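Local structure of hypothetical protein (Chromobacterium violaceum, 2ID1) at residues Q35-A40 with D84-V89; D65-E70 with L79-D84; E15-K20 with V48-N53; D43-V48 with S74-L79; M90-R95 with P109-G114. The protein probably acts as a ribosomal silencing factor that binds ribosomal protein uL14, keeps the two ribosomal subunits apart and so represses translation. All coordinates share one frame; numbering follows the deposited sequence.

Interaction 1 (Q35-A40 with D84-V89); sequences QRMIVA and DVVVHV
Residues 36-40 and 85-89 run as neighbouring parallel strands, with axes 4.6 Å apart at 14°. Arg-36 pairs with Val-85, and the register continues unbroken to Ala-40 with Val-89. The backbone ladder alternates in direction: Val-86 N gives to Arg-36 O, Ile-38 N to Val-86 O, His-88 N to Ile-38 O and Ala-40 N to His-88 O. At the start of the pair Asp-84 O takes two donors, Gln-35 N at 2.7 Å and Arg-36 N at 3.3 Å. Beyond it the side chains of Gln-35 and Asp-84 lie side by side and point the same way.

One face carries Met-37, Val-39, Val-86 and His-88. Met-37 is selenomethionine, with CG anti to the backbone N (chi1 171°). The chain then bends at chi3, and CE reaches His-88 CE1 and, at 4.0 Å, Val-86 CG1. Its SE lies 4.6 Å from the His-88 ring centroid, in an oblique approach. Val-39 CG2 rests against His-88 CB. The ring of Trp-77 also meets that of His-88.

The other face carries Arg-36, Ile-38, Ala-40, Val-85, Val-87 and Val-89. Ile-38 CD1 touches Val-87 CG2 at 4.1 Å, and Arg-36 CB touches Val-85 CG2. The Arg-36 guanidinium leads away to a salt bridge with Asp-26. Helix 3-16 covers Ile-38 and Val-85, while helix 45-61 covers Val-87 and Val-89.

These are two central strands of the mixed sheet. Alternate backbone groups bond across the pair, others bond the outer strands 22-26 and 77-82, and mostly apolar side chains are left for both faces.

Interaction 2 (D65-E70 with L79-D84); sequences DIVGSE and LVDAGD
Gly-68 O takes a bond from Asp-81 N at 3.0 Å, and a water adds a second, weak one. The same water also gives a weak bond to Asp-81 OD1. Residues 66-70 run roughly antiparallel to 79-83, although they form no regular strand. Further along, Leu-79 N gives a straight bond to Glu-70 O, 3.0 Å long with 166° at the hydrogen. The return bond, from Glu-70 N to Leu-79 O, is weak. Ser-69 CA also faces Leu-79 O, at 3.4 Å.

Val-67 and Gly-68 both face Asp-81, which makes a classic beta bulge. Val-67 N gives a weak bond to Asp-81 O. Gly-68 has a positive phi of 141°, a backbone shape that suits glycine. The Val-67 side chain crosses obliquely over that of Asp-81. Its CG2 branch lies 3.6 Å from Gly-83 N.

Asp-81 CG, anti to the backbone N (chi1 -176°), carries the carboxylate toward the loop. There OD1 lies by CB and CG1 of Val-67, and OD2 accepts from Gly-83 N at 3.2 Å, from above the carboxylate plane. This is an Asx turn, where the chain passes from strand 77-82 to strand 85-90.

Toward helix 45-61, Ile-66 CG2 meets Val-80 CG1 at 4.4 Å. Ile-66 also touches Gln-56 and Lys-60 of that helix, and Val-80 packs on its Val-55.

The loop after helix 45-61 thus lies along an outer strand of the sheet. Two sound backbone bonds, with weaker ones between and beside them, imply a partial and irregular extension of the edge.

Interaction 3 (E15-K20 with V48-N53); sequences EDIKGK and VKALAN
Leu-51 CD2 fits against the turn formed by Ile-17, Lys-18 and Gly-19. Leu-51 CG lies anti to the carbonyl carbon and beside the backbone N (chi1 -69°). CD1 continues away from CA, and CD2 is the branch left to face the turn. That one methyl meets three groups: Ile-17 O at 3.4 Å, Gly-19 CA at 3.6 Å and Ile-17 CB at 3.7 Å. It is a contact of one methyl with backbone as much as with side chain. Gly-19 brings no side chain, and its CA itself forms part of the surface.

The bond from CA to CB of Ile-17 points toward helix 45-61. CG2 is anti to the backbone N and rests on Ala-50 CB at 3.9 Å. CG1 lies anti to the carbonyl carbon (chi1 -39°) and comes within 4.0 Å of Ala-50 O. The two residues of the helix therefore meet different parts of Ile-17: Ala-50 takes the branch carbons, and Leu-51 takes CB and the carbonyl oxygen.

No hydrogen bond joins the two segments. Ile-17 O does have a polar partner, Gln-47 NE2, one turn earlier on the helix. The turn itself is closed by Lys-18 N giving to Glu-15 O. Lys-18 has a positive phi of 37°, as the chain leaves the helix and reverses.

The contact joins the end of helix 3-16 to the first half of helix 45-61. A salt bridge reaches from Asp-16 to Lys-58, further along helix 45-61. Leu-51 also packs on Val-89 of strand 85-90, and Lys-20 leads on toward strand 22-26.

Interaction 4 (D43-V48 with S74-L79); sequences DSNRQV and SGEWVL
Asn-45 and Gly-75 bring the first turn of helix 45-61 against the loop that enters strand 77-82, with CA atoms 4.4 Å apart. The polar link is Asn-45 ND2 to Ser-74 O, 2.6 Å long and nearly straight at 163°. Ser-74 O lies in the amide plane of Asn-45, and the donor comes nearly along the C=O axis. Asn-45 CG is anti to the carbonyl carbon (chi1 -41°), and the amide is turned so that the nitrogen faces the loop.

Gly-75 has positive phi (72°), which favours glycine. Its carbonyl oxygen is turned toward the helix. There it faces Asn-45 CA at 3.5 Å in a CA-H...O contact and lies 3.5 Å from Val-48 CB. Deeper in, Val-48 CG1 meets Val-78 CG2 at 3.9 Å. These two side chains slide past each other in opposite directions. Val-48 is buried and also packs on Leu-91 and Val-89.

The helix start has its own bonds. Ser-44 is the N-cap residue, and its O accepts from Val-48 N. Asp-43 N gives to Gln-47 OE1 at 2.9 Å, with the donor above the carbonyl plane.

The arrangement is that of an alpha-beta fold. A helix lies on one face of the sheet, with valines between helix and strand and one asparagine bond joining the helix start to the loop.

Interaction 5 (M90-R95 with P109-G114); sequences MLPAVR and PSFAVG
Pro-109 sets CG and CD over one face of the Arg-95 guanidinium. This and the Phe-111 contact are the packed part. Pro-109 CG stands 3.7 Å above the guanidinium plane, over the centre, and CD is 3.6 Å from Arg-95 NE. The two side chains cross at about a right angle. Arg-95 CG is anti to the backbone N (chi1 -173°), and the chain is extended from CG to NE. The guanidinium is held by partners beyond the two segments: Glu-101 in a salt bridge, and Thr-41 OG1 and Asp-21 O by hydrogen bonds.

Phe-111 covers the first turn of the helix. Pro-92 O lies over the centre of one ring face, and Val-113 N lies over the opposite face. CE2 meets Pro-92 CB at 3.8 Å, and CZ meets Ala-93 CA at 3.6 Å in an oblique approach.

The Gly-114 end is loose. This residue is exposed and poorly ordered, and only its O touches Ala-93 CB, at 3.7 Å. No hydrogen bond crosses between the segments.

The chain after helix 100-103 thus runs without regular structure past the start of helix 92-98. That helix follows strand 85-90 directly, and Arg-95 also touches Val-39 of strand 36-41.

Interaction 1 lies at the middle of the fold, its centre about 5 Å from the chain centre, and pairs the two inner strands of the sheet. Interactions 2 and 4 both use strand 77-82, at opposite ends, and their centres are about 16 Å apart. Interactions 3 and 4 share Val-48 on the first half of helix 45-61, with centres about 9 Å apart. Along the chain, interactions 2 and 4 fall between the two strands of interaction 1, and interaction 3 crosses it. Interaction 5 comes last, its centre about 23 Å from that of interaction 2. The first four tie helices 3-16 and 45-61 and the loop 65-70 to the sheet, while the fifth sets residues 109-114 against helix 92-98.

Interaction 1 (Q35-A40 with D84-V89)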
# COMPACT_ATOMS: atom_id res chain seq x y z
N GLN A 35 -3.57 8.23 -10.09
CA GLN A 35 -3.25 7.47 -11.29
C GLN A 35 -2.75 6.05 -11.01
O GLN A 35 -3.19 5.09 -11.64
CB GLN A 35 -2.20 8.21 -12.13
CG GLN A 35 -2.75 9.28 -13.07
CD GLN A 35 -3.51 10.38 -12.34
OE1 GLN A 35 -4.71 10.25 -12.06
NE2 GLN A 35 -2.81 11.46 -12.01
N ARG A 36 -1.83 5.93 -10.06
CA ARG A 36 -1.28 4.63 -9.71
C ARG A 36 -1.50 4.29 -8.24
O ARG A 36 -1.37 5.14 -7.37
CB ARG A 36 0.22 4.60 -10.04
CG ARG A 36 0.62 3.42 -10.89
CD ARG A 36 1.03 3.81 -12.31
NE ARG A 36 0.04 4.61 -13.03
CZ ARG A 36 0.11 4.89 -14.33
NH1 ARG A 36 1.11 4.41 -15.06
NH2 ARG A 36 -0.81 5.65 -14.92
N MSE A 37 -1.85 3.04 -7.98
CA MSE A 37 -2.09 2.55 -6.63
C MSE A 37 -1.20 1.35 -6.37
O MSE A 37 -0.92 0.57 -7.27
CB MSE A 37 -3.54 2.11 -6.46
CG MSE A 37 -3.76 1.39 -5.15
SE MSE A 37 -5.61 0.99 -4.76
CE MSE A 37 -6.18 2.75 -4.12
N ILE A 38 -0.77 1.18 -5.13
CA ILE A 38 0.09 0.07 -4.78
C ILE A 38 -0.43 -0.61 -3.51
O ILE A 38 -0.81 0.06 -2.56
CB ILE A 38 1.53 0.55 -4.52
CG1 ILE A 38 2.04 1.30 -5.75
CG2 ILE A 38 2.42 -0.62 -4.19
CD1 ILE A 38 3.39 1.92 -5.55
N VAL A 39 -0.44 -1.93 -3.51
CA VAL A 39 -0.91 -2.67 -2.35
C VAL A 39 0.12 -3.71 -1.96
O VAL A 39 0.36 -4.65 -2.72
CB VAL A 39 -2.23 -3.40 -2.65
CG1 VAL A 39 -2.65 -4.23 -1.46
CG2 VAL A 39 -3.31 -2.40 -3.03
N ALA A 40 0.75 -3.56 -0.80
CA ALA A 40 1.74 -4.53 -0.36
C ALA A 40 1.29 -5.13 0.96
O ALA A 40 0.52 -4.51 1.70
CB ALA A 40 3.12 -3.89 -0.23
N ASP A 84 -0.98 11.75 -6.61
CA ASP A 84 -1.44 11.02 -7.78
C ASP A 84 -1.14 9.55 -7.62
O ASP A 84 -1.56 8.73 -8.43
CB ASP A 84 -0.78 11.55 -9.04
CG ASP A 84 -0.67 13.06 -9.04
OD1 ASP A 84 0.34 13.57 -8.49
OD2 ASP A 84 -1.59 13.73 -9.56
N VAL A 85 -0.39 9.23 -6.57
CA VAL A 85 -0.05 7.85 -6.27
C VAL A 85 -0.27 7.62 -4.79
O VAL A 85 0.07 8.46 -3.97
CB VAL A 85 1.42 7.51 -6.61
CG1 VAL A 85 1.84 6.26 -5.86
CG2 VAL A 85 1.57 7.28 -8.09
N VAL A 86 -0.85 6.48 -4.46
CA VAL A 86 -1.11 6.15 -3.07
C VAL A 86 -0.74 4.71 -2.79
O VAL A 86 -0.98 3.84 -3.62
CB VAL A 86 -2.59 6.39 -2.74
CG1 VAL A 86 -3.47 5.59 -3.67
CG2 VAL A 86 -2.86 6.03 -1.29
N VAL A 87 -0.14 4.47 -1.63
CA VAL A 87 0.29 3.12 -1.22
C VAL A 87 -0.55 2.56 -0.09
O VAL A 87 -0.82 3.25 0.89
CB VAL A 87 1.76 3.10 -0.73
CG1 VAL A 87 2.13 1.69 -0.28
CG2 VAL A 87 2.70 3.55 -1.83
N HIS A 88 -0.94 1.29 -0.24
CA HIS A 88 -1.71 0.57 0.75
C HIS A 88 -0.87 -0.57 1.32
O HIS A 88 -0.45 -1.46 0.58
CB HIS A 88 -2.97 -0.04 0.16
CG HIS A 88 -4.09 0.93 -0.02
ND1 HIS A 88 -4.16 1.79 -1.09
CD2 HIS A 88 -5.19 1.16 0.74
CE1 HIS A 88 -5.26 2.52 -0.98
NE2 HIS A 88 -5.90 2.16 0.11
N VAL A 89 -0.62 -0.52 2.62
CA VAL A 89 0.14 -1.56 3.31
C VAL A 89 -0.85 -2.17 4.28
O VAL A 89 -1.40 -1.46 5.12
CB VAL A 89 1.32 -0.98 4.07
CG1 VAL A 89 2.13 -2.08 4.68
CG2 VAL A 89 2.16 -0.14 3.13

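Interaction 2 (D65-E70 with L79-D84)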
# COMPACT_ATOMS: atom_id res chain seq x y z
N ASP A 65 6.42 15.45 -1.13
CA ASP A 65 5.58 15.63 0.04
C ASP A 65 4.42 14.63 -0.00
O ASP A 65 3.94 14.27 -1.07
CB ASP A 65 5.05 17.05 0.05
CG ASP A 65 6.04 18.03 -0.55
OD1 ASP A 65 7.23 17.99 -0.17
OD2 ASP A 65 5.63 18.83 -1.41
N ILE A 66 4.01 14.18 1.17
CA ILE A 66 2.92 13.22 1.29
C ILE A 66 1.67 13.88 1.87
O ILE A 66 1.71 14.47 2.95
CB ILE A 66 3.30 12.04 2.21
CG1 ILE A 66 3.83 12.58 3.54
CG2 ILE A 66 4.30 11.14 1.50
CD1 ILE A 66 4.05 11.55 4.64
N VAL A 67 0.55 13.75 1.16
CA VAL A 67 -0.71 14.32 1.59
C VAL A 67 -1.06 13.91 3.02
O VAL A 67 -1.77 14.62 3.73
CB VAL A 67 -1.86 13.88 0.66
CG1 VAL A 67 -3.18 14.44 1.15
CG2 VAL A 67 -1.57 14.35 -0.76
N GLY A 68 -0.56 12.76 3.44
CA GLY A 68 -0.83 12.30 4.79
C GLY A 68 -1.06 10.80 4.88
O GLY A 68 -1.38 10.16 3.89
N SER A 69 -0.90 10.25 6.08
CA SER A 69 -1.10 8.83 6.30
C SER A 69 -2.35 8.62 7.15
O SER A 69 -2.92 9.58 7.68
CB SER A 69 0.10 8.22 7.02
OG SER A 69 -0.22 7.87 8.36
N GLU A 70 -2.75 7.36 7.28
CA GLU A 70 -3.93 7.02 8.06
C GLU A 70 -3.84 5.57 8.47
O GLU A 70 -3.41 4.72 7.69
CB GLU A 70 -5.19 7.24 7.23
CG GLU A 70 -6.50 7.14 8.01
CD GLU A 70 -7.72 7.21 7.10
OE1 GLU A 70 -7.74 8.07 6.19
OE2 GLU A 70 -8.66 6.41 7.30
N LEU A 79 -2.63 3.56 5.00
CA LEU A 79 -2.77 4.18 3.68
C LEU A 79 -1.90 5.42 3.56
O LEU A 79 -2.19 6.43 4.18
CB LEU A 79 -4.21 4.60 3.45
CG LEU A 79 -4.40 5.60 2.31
CD1 LEU A 79 -4.70 4.86 1.04
CD2 LEU A 79 -5.55 6.55 2.63
N VAL A 80 -0.85 5.34 2.76
CA VAL A 80 0.02 6.48 2.56
C VAL A 80 -0.38 7.23 1.30
O VAL A 80 -0.06 6.80 0.20
CB VAL A 80 1.48 6.05 2.42
CG1 VAL A 80 2.31 7.23 1.96
CG2 VAL A 80 1.99 5.52 3.75
N ASP A 81 -1.07 8.35 1.47
CA ASP A 81 -1.54 9.16 0.35
C ASP A 81 -0.46 10.07 -0.24
O ASP A 81 -0.03 11.03 0.41
CB ASP A 81 -2.71 10.02 0.81
CG ASP A 81 -3.33 10.82 -0.30
OD1 ASP A 81 -4.17 11.70 -0.01
OD2 ASP A 81 -2.97 10.57 -1.47
N ALA A 82 -0.03 9.78 -1.46
CA ALA A 82 1.01 10.59 -2.10
C ALA A 82 0.53 11.35 -3.34
O ALA A 82 1.24 11.38 -4.36
CB ALA A 82 2.21 9.72 -2.46
N GLY A 83 -0.65 11.95 -3.26
CA GLY A 83 -1.18 12.71 -4.38
C GLY A 83 -1.76 11.92 -5.54
O GLY A 83 -2.91 11.47 -5.48
N ASP A 84 -0.98 11.75 -6.61
CA ASP A 84 -1.44 11.02 -7.78
C ASP A 84 -1.14 9.55 -7.62
O ASP A 84 -1.56 8.73 -8.43
CB ASP A 84 -0.78 11.55 -9.04
CG ASP A 84 -0.67 13.06 -9.04
OD1 ASP A 84 0.34 13.57 -8.49
OD2 ASP A 84 -1.59 13.73 -9.56
O HOH W 1 -4.51 11.24 3.41

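Interaction 3 (E15-K20 with V48-N53)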
# COMPACT_ATOMS: atom_id res chain seq x y z
N GLU A 15 10.09 -2.72 -0.82
CA GLU A 15 10.99 -3.85 -0.93
C GLU A 15 12.16 -3.77 0.06
O GLU A 15 12.76 -4.78 0.40
CB GLU A 15 11.56 -3.96 -2.35
CG GLU A 15 10.54 -4.17 -3.46
CD GLU A 15 11.19 -4.66 -4.76
OE1 GLU A 15 10.49 -4.75 -5.80
OE2 GLU A 15 12.40 -4.96 -4.74
N ASP A 16 12.48 -2.57 0.52
CA ASP A 16 13.57 -2.43 1.47
C ASP A 16 13.22 -3.14 2.78
O ASP A 16 14.12 -3.54 3.51
CB ASP A 16 13.88 -0.96 1.76
CG ASP A 16 14.18 -0.16 0.50
OD1 ASP A 16 14.84 -0.70 -0.43
OD2 ASP A 16 13.76 1.03 0.45
N ILE A 17 11.93 -3.26 3.09
CA ILE A 17 11.51 -3.94 4.31
C ILE A 17 10.76 -5.23 3.95
O ILE A 17 9.75 -5.55 4.53
CB ILE A 17 10.58 -3.05 5.20
CG1 ILE A 17 11.04 -1.59 5.19
CG2 ILE A 17 10.58 -3.57 6.64
CD1 ILE A 17 12.45 -1.35 5.71
N LYS A 18 11.29 -5.96 2.98
CA LYS A 18 10.70 -7.23 2.53
C LYS A 18 9.17 -7.26 2.51
O LYS A 18 8.54 -8.00 3.27
CB LYS A 18 11.23 -8.38 3.39
CG LYS A 18 12.76 -8.47 3.42
CD LYS A 18 13.32 -8.58 2.02
CE LYS A 18 14.83 -8.57 2.02
NZ LYS A 18 15.31 -8.42 0.60
N GLY A 19 8.59 -6.45 1.64
CA GLY A 19 7.14 -6.40 1.51
C GLY A 19 6.65 -7.59 0.70
O GLY A 19 7.25 -7.96 -0.31
N LYS A 20 5.54 -8.18 1.13
CA LYS A 20 4.99 -9.33 0.43
C LYS A 20 3.89 -8.97 -0.57
O LYS A 20 3.12 -8.03 -0.36
CB LYS A 20 4.45 -10.33 1.45
CG LYS A 20 5.45 -11.36 1.89
CD LYS A 20 4.85 -12.31 2.90
CE LYS A 20 5.69 -13.58 3.03
NZ LYS A 20 5.24 -14.48 4.13
N VAL A 48 4.11 -4.00 8.95
CA VAL A 48 3.22 -3.13 8.23
C VAL A 48 3.57 -1.68 8.45
O VAL A 48 3.64 -0.90 7.51
CB VAL A 48 1.80 -3.35 8.68
CG1 VAL A 48 0.88 -2.38 7.96
CG2 VAL A 48 1.41 -4.78 8.38
N LYS A 49 3.77 -1.32 9.72
CA LYS A 49 4.11 0.04 10.08
C LYS A 49 5.48 0.43 9.55
O LYS A 49 5.72 1.59 9.23
CB LYS A 49 4.04 0.20 11.59
CG LYS A 49 2.61 0.23 12.12
CD LYS A 49 2.51 -0.17 13.60
CE LYS A 49 3.08 0.87 14.54
NZ LYS A 49 3.02 0.34 15.93
N ALA A 50 6.38 -0.55 9.46
CA ALA A 50 7.73 -0.30 8.95
C ALA A 50 7.66 -0.06 7.44
O ALA A 50 8.35 0.81 6.91
CB ALA A 50 8.64 -1.50 9.25
N LEU A 51 6.84 -0.84 6.76
CA LEU A 51 6.66 -0.69 5.33
C LEU A 51 6.05 0.70 5.09
O LEU A 51 6.49 1.43 4.21
CB LEU A 51 5.74 -1.79 4.78
CG LEU A 51 6.25 -3.24 4.78
CD1 LEU A 51 5.09 -4.20 4.66
CD2 LEU A 51 7.25 -3.45 3.64
N ALA A 52 5.05 1.05 5.90
CA ALA A 52 4.40 2.35 5.79
C ALA A 52 5.43 3.45 6.05
O ALA A 52 5.47 4.44 5.32
CB ALA A 52 3.27 2.46 6.79
N ASN A 53 6.26 3.29 7.07
CA ASN A 53 7.25 4.30 7.36
C ASN A 53 8.27 4.41 6.25
O ASN A 53 8.61 5.51 5.81
CB ASN A 53 7.99 4.03 8.67
CG ASN A 53 7.17 4.43 9.91
OD1 ASN A 53 6.45 5.44 9.90
ND2 ASN A 53 7.31 3.66 10.98

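Interaction 4 (D43-V48 with S74-L79)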
# COMPACT_ATOMS: atom_id res chain seq x y z
N ASP A 43 3.46 -8.98 7.21
CA ASP A 43 3.09 -10.09 8.09
C ASP A 43 2.77 -9.73 9.54
O ASP A 43 2.28 -10.56 10.29
CB ASP A 43 4.18 -11.17 8.06
CG ASP A 43 4.41 -11.75 6.67
OD1 ASP A 43 3.41 -12.13 6.01
OD2 ASP A 43 5.58 -11.83 6.25
N SER A 44 3.03 -8.50 9.96
CA SER A 44 2.76 -8.12 11.33
C SER A 44 2.69 -6.61 11.44
O SER A 44 3.33 -5.92 10.66
CB SER A 44 3.86 -8.64 12.23
OG SER A 44 5.12 -8.44 11.61
N ASN A 45 1.93 -6.10 12.39
CA ASN A 45 1.81 -4.66 12.55
C ASN A 45 3.16 -4.00 12.49
O ASN A 45 3.31 -2.93 11.93
CB ASN A 45 1.18 -4.33 13.88
CG ASN A 45 0.07 -5.24 14.21
OD1 ASN A 45 0.27 -6.45 14.37
ND2 ASN A 45 -1.14 -4.70 14.29
N ARG A 46 4.14 -4.65 13.11
CA ARG A 46 5.48 -4.13 13.11
C ARG A 46 5.95 -3.96 11.68
O ARG A 46 6.40 -2.89 11.30
CB ARG A 46 6.41 -5.07 13.87
CG ARG A 46 5.98 -5.22 15.32
CD ARG A 46 6.90 -6.09 16.14
NE ARG A 46 6.82 -7.53 15.87
CZ ARG A 46 5.70 -8.25 15.83
NH1 ARG A 46 5.78 -9.56 15.60
NH2 ARG A 46 4.52 -7.68 16.00
N GLN A 47 5.82 -5.01 10.89
CA GLN A 47 6.27 -4.93 9.50
C GLN A 47 5.41 -3.98 8.70
O GLN A 47 5.89 -3.24 7.85
CB GLN A 47 6.24 -6.30 8.83
CG GLN A 47 7.24 -6.40 7.68
CD GLN A 47 6.84 -7.39 6.61
OE1 GLN A 47 6.24 -8.43 6.90
NE2 GLN A 47 7.17 -7.08 5.37
N VAL A 48 4.11 -4.00 8.95
CA VAL A 48 3.22 -3.13 8.23
C VAL A 48 3.57 -1.68 8.45
O VAL A 48 3.64 -0.90 7.51
CB VAL A 48 1.80 -3.35 8.68
CG1 VAL A 48 0.88 -2.38 7.96
CG2 VAL A 48 1.41 -4.78 8.38
N SER A 74 -2.74 1.29 14.50
CA SER A 74 -3.01 -0.13 14.70
C SER A 74 -2.12 -1.03 13.84
O SER A 74 -1.82 -2.16 14.22
CB SER A 74 -4.46 -0.43 14.35
OG SER A 74 -4.61 -0.43 12.93
N GLY A 75 -1.73 -0.53 12.67
CA GLY A 75 -0.87 -1.29 11.78
C GLY A 75 -1.57 -2.45 11.11
O GLY A 75 -0.99 -3.51 10.86
N GLU A 76 -2.84 -2.26 10.79
CA GLU A 76 -3.61 -3.31 10.16
C GLU A 76 -3.85 -2.96 8.70
O GLU A 76 -3.75 -3.82 7.81
CB GLU A 76 -4.92 -3.48 10.91
CG GLU A 76 -4.72 -3.51 12.42
CD GLU A 76 -5.98 -3.82 13.17
OE1 GLU A 76 -6.98 -3.10 12.95
OE2 GLU A 76 -5.98 -4.77 13.97
N TRP A 77 -4.12 -1.69 8.46
CA TRP A 77 -4.37 -1.19 7.12
C TRP A 77 -3.93 0.25 7.12
O TRP A 77 -4.68 1.14 7.52
CB TRP A 77 -5.86 -1.30 6.79
CG TRP A 77 -6.25 -0.66 5.50
CD1 TRP A 77 -5.44 0.03 4.64
CD2 TRP A 77 -7.56 -0.62 4.94
NE1 TRP A 77 -6.17 0.51 3.58
CE2 TRP A 77 -7.47 0.13 3.72
CE3 TRP A 77 -8.80 -1.13 5.33
CZ2 TRP A 77 -8.57 0.37 2.90
CZ3 TRP A 77 -9.91 -0.89 4.51
CH2 TRP A 77 -9.78 -0.15 3.31
N VAL A 78 -2.70 0.48 6.67
CA VAL A 78 -2.12 1.81 6.60
C VAL A 78 -2.19 2.32 5.16
O VAL A 78 -1.83 1.60 4.22
CB VAL A 78 -0.64 1.81 7.05
CG1 VAL A 78 -0.06 3.23 6.98
CG2 VAL A 78 -0.52 1.25 8.46
N LEU A 79 -2.63 3.56 5.00
CA LEU A 79 -2.77 4.18 3.68
C LEU A 79 -1.90 5.42 3.56
O LEU A 79 -2.19 6.43 4.18
CB LEU A 79 -4.21 4.60 3.45
CG LEU A 79 -4.40 5.60 2.31
CD1 LEU A 79 -4.70 4.86 1.04
CD2 LEU A 79 -5.55 6.55 2.63

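Interaction 5 (M90-R95 with P109-G114)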
# COMPACT_ATOMS: atom_id res chain seq x y z
N MSE A 90 -1.11 -3.46 4.16
CA MSE A 90 -2.07 -4.10 5.04
C MSE A 90 -1.77 -5.55 5.40
O MSE A 90 -1.04 -6.24 4.69
CB MSE A 90 -3.46 -3.97 4.42
CG MSE A 90 -3.49 -4.20 2.92
SE MSE A 90 -5.22 -3.74 2.07
CE MSE A 90 -4.54 -2.82 0.51
N LEU A 91 -2.31 -6.01 6.52
CA LEU A 91 -2.11 -7.40 6.96
C LEU A 91 -2.80 -8.35 6.00
O LEU A 91 -3.86 -8.03 5.46
CB LEU A 91 -2.71 -7.60 8.33
CG LEU A 91 -1.94 -6.99 9.49
CD1 LEU A 91 -2.87 -6.80 10.66
CD2 LEU A 91 -0.78 -7.90 9.85
N PRO A 92 -2.23 -9.55 5.81
CA PRO A 92 -2.80 -10.55 4.90
C PRO A 92 -4.31 -10.77 5.06
O PRO A 92 -5.06 -10.74 4.07
CB PRO A 92 -1.98 -11.81 5.23
CG PRO A 92 -1.62 -11.60 6.67
CD PRO A 92 -1.23 -10.15 6.70
N ALA A 93 -4.75 -10.99 6.31
CA ALA A 93 -6.17 -11.20 6.61
C ALA A 93 -6.98 -9.95 6.27
O ALA A 93 -8.14 -10.05 5.87
CB ALA A 93 -6.35 -11.55 8.09
N VAL A 94 -6.37 -8.78 6.44
CA VAL A 94 -7.05 -7.54 6.13
C VAL A 94 -7.16 -7.36 4.63
O VAL A 94 -8.25 -7.09 4.11
CB VAL A 94 -6.33 -6.33 6.74
CG1 VAL A 94 -7.06 -5.04 6.38
CG2 VAL A 94 -6.26 -6.49 8.24
N ARG A 95 -6.05 -7.50 3.92
CA ARG A 95 -6.07 -7.35 2.46
C ARG A 95 -7.16 -8.25 1.88
O ARG A 95 -8.05 -7.78 1.16
CB ARG A 95 -4.71 -7.71 1.89
CG ARG A 95 -4.54 -7.44 0.42
CD ARG A 95 -3.08 -7.60 0.07
NE ARG A 95 -2.76 -7.35 -1.32
CZ ARG A 95 -1.51 -7.28 -1.79
NH1 ARG A 95 -1.29 -7.07 -3.08
NH2 ARG A 95 -0.48 -7.42 -0.98
N PRO A 109 -3.86 -11.52 -3.87
CA PRO A 109 -2.97 -12.68 -3.72
C PRO A 109 -3.58 -13.78 -2.84
O PRO A 109 -4.33 -13.49 -1.91
CB PRO A 109 -1.70 -12.07 -3.12
CG PRO A 109 -2.23 -10.92 -2.32
CD PRO A 109 -3.28 -10.32 -3.24
N SER A 110 -3.27 -15.04 -3.16
CA SER A 110 -3.79 -16.17 -2.40
C SER A 110 -3.61 -15.97 -0.90
O SER A 110 -2.59 -15.45 -0.46
CB SER A 110 -3.07 -17.46 -2.82
OG SER A 110 -3.42 -18.54 -1.97
N PHE A 111 -4.60 -16.37 -0.11
CA PHE A 111 -4.49 -16.23 1.34
C PHE A 111 -4.54 -17.62 1.96
O PHE A 111 -3.51 -18.30 2.08
CB PHE A 111 -5.64 -15.37 1.90
CG PHE A 111 -5.55 -15.13 3.39
CD1 PHE A 111 -6.72 -15.03 4.15
CD2 PHE A 111 -4.32 -15.02 4.04
CE1 PHE A 111 -6.66 -14.81 5.53
CE2 PHE A 111 -4.25 -14.79 5.43
CZ PHE A 111 -5.43 -14.70 6.17
N ALA A 112 -5.74 -18.02 2.36
CA ALA A 112 -5.98 -19.32 3.00
C ALA A 112 -5.08 -19.55 4.22
O ALA A 112 -4.22 -20.44 4.22
CB ALA A 112 -5.80 -20.45 1.98
N VAL A 113 -5.29 -18.74 5.25
CA VAL A 113 -4.52 -18.86 6.49
C VAL A 113 -5.41 -18.61 7.72
O VAL A 113 -5.12 -19.08 8.82
CB VAL A 113 -3.32 -17.87 6.53
CG1 VAL A 113 -2.44 -18.16 7.75
CG2 VAL A 113 -2.52 -17.96 5.24
N GLY A 114 -6.50 -17.86 7.51
CA GLY A 114 -7.42 -17.55 8.59
C GLY A 114 -7.84 -16.09 8.63
O GLY A 114 -6.98 -15.20 8.62